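Local structure of uncharacterized protein (Methanothermobacter thermautotrophicus, 1L1S) at residues A[80-83]-A[84-87]; A[99-102]-A[103-107]. The protein is of unknown function but belongs to the DsrE/DsrF-like family, whose characterised relatives include proteins of sulfur metabolism. One frame throughout, in Å; residues are numbered along the deposited sequence.

The two contacts come one after the other in the second half of the chain. Interaction 1 (80-87) is a turn in the loop that leads from helix 73-78 to strand 91-93. Interaction 2 (99-107) follows that strand and covers most of helix 96-105, from His99 to its C-terminal end, just before strand 109-111. Strands 91-93 and 109-111 are the two outermost strands of the five-stranded parallel sheet within this chain. The centres of interactions 1 and 2 lie about 25 Å apart. Their nearest atoms are about 13 Å apart, so they do not touch. Interaction 1 is a surface turn within one subunit. Interaction 2 packs on the sheet and also meets a second subunit.

Interaction 1 (A[80-83]-A[84-87]); sequences GMDG and DDLL
Asp85 and Asp82 hold each other across a type I beta turn over residues 82-85. The CB of Asp85 packs 3.5 Å from Asp82 O. It also comes near CG of Met81, a selenomethionine. With Asp85 CG anti to the carbonyl carbon (chi1 -56°), the carboxylate swings back toward the start of the turn. There Asp85 OD2 accepts a bond from Asp82 N at 2.8 Å. The bond is fairly straight, and the donor meets Asp85 OD2 on its anti side, somewhat out of the carboxylate plane. Asp85 OD2 also lies 3.2 Å from Met81 CA. The other oxygen, Asp85 OD1, accepts from a water at 2.9 Å. That water also donates to Asp82 OD2, so it bridges the two acids. Asp82 OD2 and Asp85 OD2 are only 3.3 Å apart, and this closeness could raise the pKa of one of them.

The backbone bond that closes the turn runs from Asp85 N to Asp82 O at 3.0 Å, from above the carbonyl plane. Asp82 turns its carboxylate over the turn (chi1 85°), and Asp82 OD2 takes a weak bond from Asp84 N at 2.8 Å.

The turn lies between helix 73-78 and strand 91-93. Arg51 bonds to its backbone at Asp84 and Asp85. Met81 rests on the loop residues Val46, Asn47 and Arg50, and Leu87 packs on helix 56-64.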
loop_
_atom_site.group_PDB
_atom_site.type_symbol
_atom_site.label_atom_id
_atom_site.label_comp_id
_atom_site.label_asym_id
_atom_site.label_seq_id
_atom_site.Cartn_x
_atom_site.Cartn_y
_atom_site.Cartn_z
ATOM N N GLY A 80 7.168 -20.734 -13.168
ATOM C CA GLY A 80 6.838 -21.897 -13.981
ATOM C C GLY A 80 5.342 -21.909 -14.310
ATOM O O GLY A 80 4.614 -22.862 -13.998
HETATM N N MSE A 81 4.878 -20.827 -14.922
HETATM C CA MSE A 81 3.488 -20.700 -15.312
HETATM C C MSE A 81 3.435 -20.020 -16.667
HETATM O O MSE A 81 4.370 -19.309 -17.050
HETATM C CB MSE A 81 2.717 -19.840 -14.302
HETATM C CG MSE A 81 1.900 -20.614 -13.292
HETATM SE SE MSE A 81 1.039 -19.411 -12.004
HETATM C CE MSE A 81 2.440 -19.474 -10.664
ATOM N N ASP A 82 2.356 -20.257 -17.401
ATOM C CA ASP A 82 2.161 -19.599 -18.683
ATOM C C ASP A 82 0.670 -19.291 -18.727
ATOM O O ASP A 82 -0.050 -19.683 -17.820
ATOM C CB ASP A 82 2.612 -20.499 -19.847
ATOM C CG ASP A 82 1.540 -21.468 -20.311
ATOM O OD1 ASP A 82 1.593 -21.864 -21.493
ATOM O OD2 ASP A 82 0.660 -21.842 -19.513
ATOM N N GLY A 83 0.207 -18.592 -19.756
ATOM C CA GLY A 83 -1.202 -18.237 -19.850
ATOM C C GLY A 83 -2.213 -19.374 -19.823
ATOM O O GLY A 83 -3.395 -19.156 -19.524
ATOM N N ASP A 84 -1.756 -20.582 -20.151
ATOM C CA ASP A 84 -2.611 -21.765 -20.167
ATOM C C ASP A 84 -3.002 -22.178 -18.754
ATOM O O ASP A 84 -3.996 -22.875 -18.563
ATOM C CB ASP A 84 -1.889 -22.927 -20.866
ATOM C CG ASP A 84 -2.127 -22.951 -22.372
ATOM O OD1 ASP A 84 -2.270 -21.874 -22.984
ATOM O OD2 ASP A 84 -2.163 -24.054 -22.951
ATOM N N ASP A 85 -2.220 -21.743 -17.770
ATOM C CA ASP A 85 -2.490 -22.078 -16.374
ATOM C C ASP A 85 -3.514 -21.131 -15.730
ATOM O O ASP A 85 -4.061 -21.432 -14.670
ATOM C CB ASP A 85 -1.196 -22.024 -15.547
ATOM C CG ASP A 85 -0.101 -22.929 -16.096
ATOM O OD1 ASP A 85 -0.357 -24.137 -16.309
ATOM O OD2 ASP A 85 1.023 -22.428 -16.306
ATOM N N LEU A 86 -3.773 -19.997 -16.377
ATOM C CA LEU A 86 -4.696 -19.000 -15.844
ATOM C C LEU A 86 -6.151 -19.233 -16.188
ATOM O O LEU A 86 -6.479 -19.753 -17.255
ATOM C CB LEU A 86 -4.298 -17.604 -16.331
ATOM C CG LEU A 86 -2.846 -17.228 -16.060
ATOM C CD1 LEU A 86 -2.477 -16.049 -16.917
ATOM C CD2 LEU A 86 -2.642 -16.932 -14.577
ATOM N N LEU A 87 -7.020 -18.835 -15.264
ATOM C CA LEU A 87 -8.459 -18.955 -15.448
ATOM C C LEU A 87 -8.856 -18.106 -16.660
ATOM O O LEU A 87 -8.201 -17.111 -16.968
ATOM C CB LEU A 87 -9.172 -18.445 -14.194
ATOM C CG LEU A 87 -10.683 -18.672 -14.097
ATOM C CD1 LEU A 87 -10.962 -20.135 -13.783
ATOM C CD2 LEU A 87 -11.266 -17.772 -13.009
HETATM O O HOH W 1 0.785 -24.266 -18.989
#

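Interaction 2 (A[99-102]-A[103-107]); sequences HIVR and RQTEG
Val101 O is held by two groups of one residue. Thr105 OG1 donates to it at 2.6 Å and Thr105 N at 2.9 Å, from opposite faces of the carbonyl plane. The threonine hydroxyl thus folds back on the last turn of helix 96-105. A Schellman motif ends this helix. Gly107, at positive phi, is its C-prime residue, and Gly107 N bonds to Gln104 O at 3.0 Å.

On the side facing the sheet, Arg103 passes across His99 at a slant. The bend at chi2 (92°) brings Arg103 CD within 3.4 Å of His99 NE2, and the bend at chi3 (-88°) turns the guanidinium from there. His99 CE1 then sits over one face of the guanidinium, 3.3 Å from Arg103 NH1. Seen from the histidine, NH1 lies at the ring edge, near the ring plane. The two planes are 65° apart, so this is not a parallel stack. Glu38 on strand 35-41 takes both residues: one oxygen accepts from His99 NE2, the other makes a salt bridge with Arg103 NH1.

Ile100 and Gln104 run next to each other in the same direction, with Ile100 CG2 against Gln104 NE2, and both touch Tyr110 of strand 109-111. Gln104 NE2 bonds to Tyr110 O of the second subunit. Arg102 reaches the same subunit through a salt bridge with its Asp31. The helix therefore joins the sheet to the subunit interface.

Arg103 meets Glu106 side-on, in the guanidinium plane: NE at 3.2 Å and NH2 at 3.0 Å both donate to the single oxygen Glu106 OE1.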
loop_
_atom_site.group_PDB
_atom_site.type_symbol
_atom_site.label_atom_id
_atom_site.label_comp_id
_atom_site.label_asym_id
_atom_site.label_seq_id
_atom_site.Cartn_x
_atom_site.Cartn_y
_atom_site.Cartn_z
ATOM N N HIS A 99 2.519 -2.060 -14.959
ATOM C CA HIS A 99 1.133 -1.751 -15.284
ATOM C C HIS A 99 0.555 -0.824 -14.208
ATOM O O HIS A 99 -0.134 0.142 -14.525
ATOM C CB HIS A 99 0.288 -3.025 -15.384
ATOM C CG HIS A 99 -1.108 -2.774 -15.867
ATOM N ND1 HIS A 99 -1.381 -2.300 -17.134
ATOM C CD2 HIS A 99 -2.306 -2.878 -15.240
ATOM C CE1 HIS A 99 -2.685 -2.123 -17.266
ATOM N NE2 HIS A 99 -3.269 -2.467 -16.131
ATOM N N ILE A 100 0.846 -1.118 -12.942
ATOM C CA ILE A 100 0.364 -0.288 -11.840
ATOM C C ILE A 100 0.904 1.143 -11.967
ATOM O O ILE A 100 0.159 2.111 -11.804
ATOM C CB ILE A 100 0.784 -0.871 -10.474
ATOM C CG1 ILE A 100 0.071 -2.206 -10.228
ATOM C CG2 ILE A 100 0.427 0.098 -9.349
ATOM C CD1 ILE A 100 0.506 -2.910 -8.914
ATOM N N VAL A 101 2.186 1.278 -12.288
ATOM C CA VAL A 101 2.770 2.602 -12.431
ATOM C C VAL A 101 2.158 3.345 -13.612
ATOM O O VAL A 101 1.868 4.539 -13.520
ATOM C CB VAL A 101 4.316 2.536 -12.581
ATOM C CG1 VAL A 101 4.867 3.898 -13.009
ATOM C CG2 VAL A 101 4.945 2.124 -11.244
ATOM N N ARG A 102 1.944 2.644 -14.719
ATOM C CA ARG A 102 1.339 3.285 -15.886
ATOM C C ARG A 102 -0.069 3.763 -15.526
ATOM O O ARG A 102 -0.463 4.875 -15.839
ATOM C CB ARG A 102 1.238 2.303 -17.058
ATOM C CG ARG A 102 2.577 1.864 -17.634
ATOM C CD ARG A 102 2.384 1.220 -18.999
ATOM N NE ARG A 102 3.667 0.942 -19.640
ATOM C CZ ARG A 102 4.399 -0.146 -19.420
ATOM N NH1 ARG A 102 3.976 -1.077 -18.577
ATOM N NH2 ARG A 102 5.560 -0.296 -20.039
ATOM N N ARG A 103 -0.820 2.892 -14.865
ATOM C CA ARG A 103 -2.181 3.211 -14.479
ATOM C C ARG A 103 -2.221 4.436 -13.561
ATOM O O ARG A 103 -2.975 5.375 -13.801
ATOM C CB ARG A 103 -2.803 1.999 -13.792
ATOM C CG ARG A 103 -4.205 1.698 -14.227
ATOM C CD ARG A 103 -4.327 0.707 -15.398
ATOM N NE ARG A 103 -4.286 1.338 -16.705
ATOM C CZ ARG A 103 -4.808 0.816 -17.818
ATOM N NH1 ARG A 103 -5.436 -0.350 -17.809
ATOM N NH2 ARG A 103 -4.678 1.457 -18.964
ATOM N N GLN A 104 -1.403 4.424 -12.512
ATOM C CA GLN A 104 -1.351 5.547 -11.583
ATOM C C GLN A 104 -0.986 6.810 -12.348
ATOM O O GLN A 104 -1.544 7.883 -12.116
ATOM C CB GLN A 104 -0.320 5.290 -10.483
ATOM C CG GLN A 104 -0.839 4.465 -9.326
ATOM C CD GLN A 104 0.145 4.377 -8.166
ATOM O OE1 GLN A 104 0.649 5.386 -7.698
ATOM N NE2 GLN A 104 0.402 3.162 -7.691
ATOM N N THR A 105 -0.061 6.669 -13.286
ATOM C CA THR A 105 0.377 7.801 -14.094
ATOM C C THR A 105 -0.758 8.328 -14.973
ATOM O O THR A 105 -0.799 9.516 -15.298
ATOM C CB THR A 105 1.570 7.394 -14.957
ATOM O OG1 THR A 105 2.640 6.953 -14.097
ATOM C CG2 THR A 105 2.047 8.575 -15.809
ATOM N N GLU A 106 -1.686 7.445 -15.338
ATOM C CA GLU A 106 -2.827 7.827 -16.164
ATOM C C GLU A 106 -3.986 8.381 -15.322
ATOM O O GLU A 106 -5.077 8.612 -15.837
ATOM C CB GLU A 106 -3.324 6.616 -16.969
ATOM C CG GLU A 106 -2.409 6.176 -18.089
ATOM C CD GLU A 106 -2.588 4.695 -18.453
ATOM O OE1 GLU A 106 -3.649 4.109 -18.125
ATOM O OE2 GLU A 106 -1.662 4.126 -19.071
ATOM N N GLY A 107 -3.759 8.572 -14.026
ATOM C CA GLY A 107 -4.812 9.107 -13.170
ATOM C C GLY A 107 -5.619 8.107 -12.350
ATOM O O GLY A 107 -6.520 8.494 -11.614
#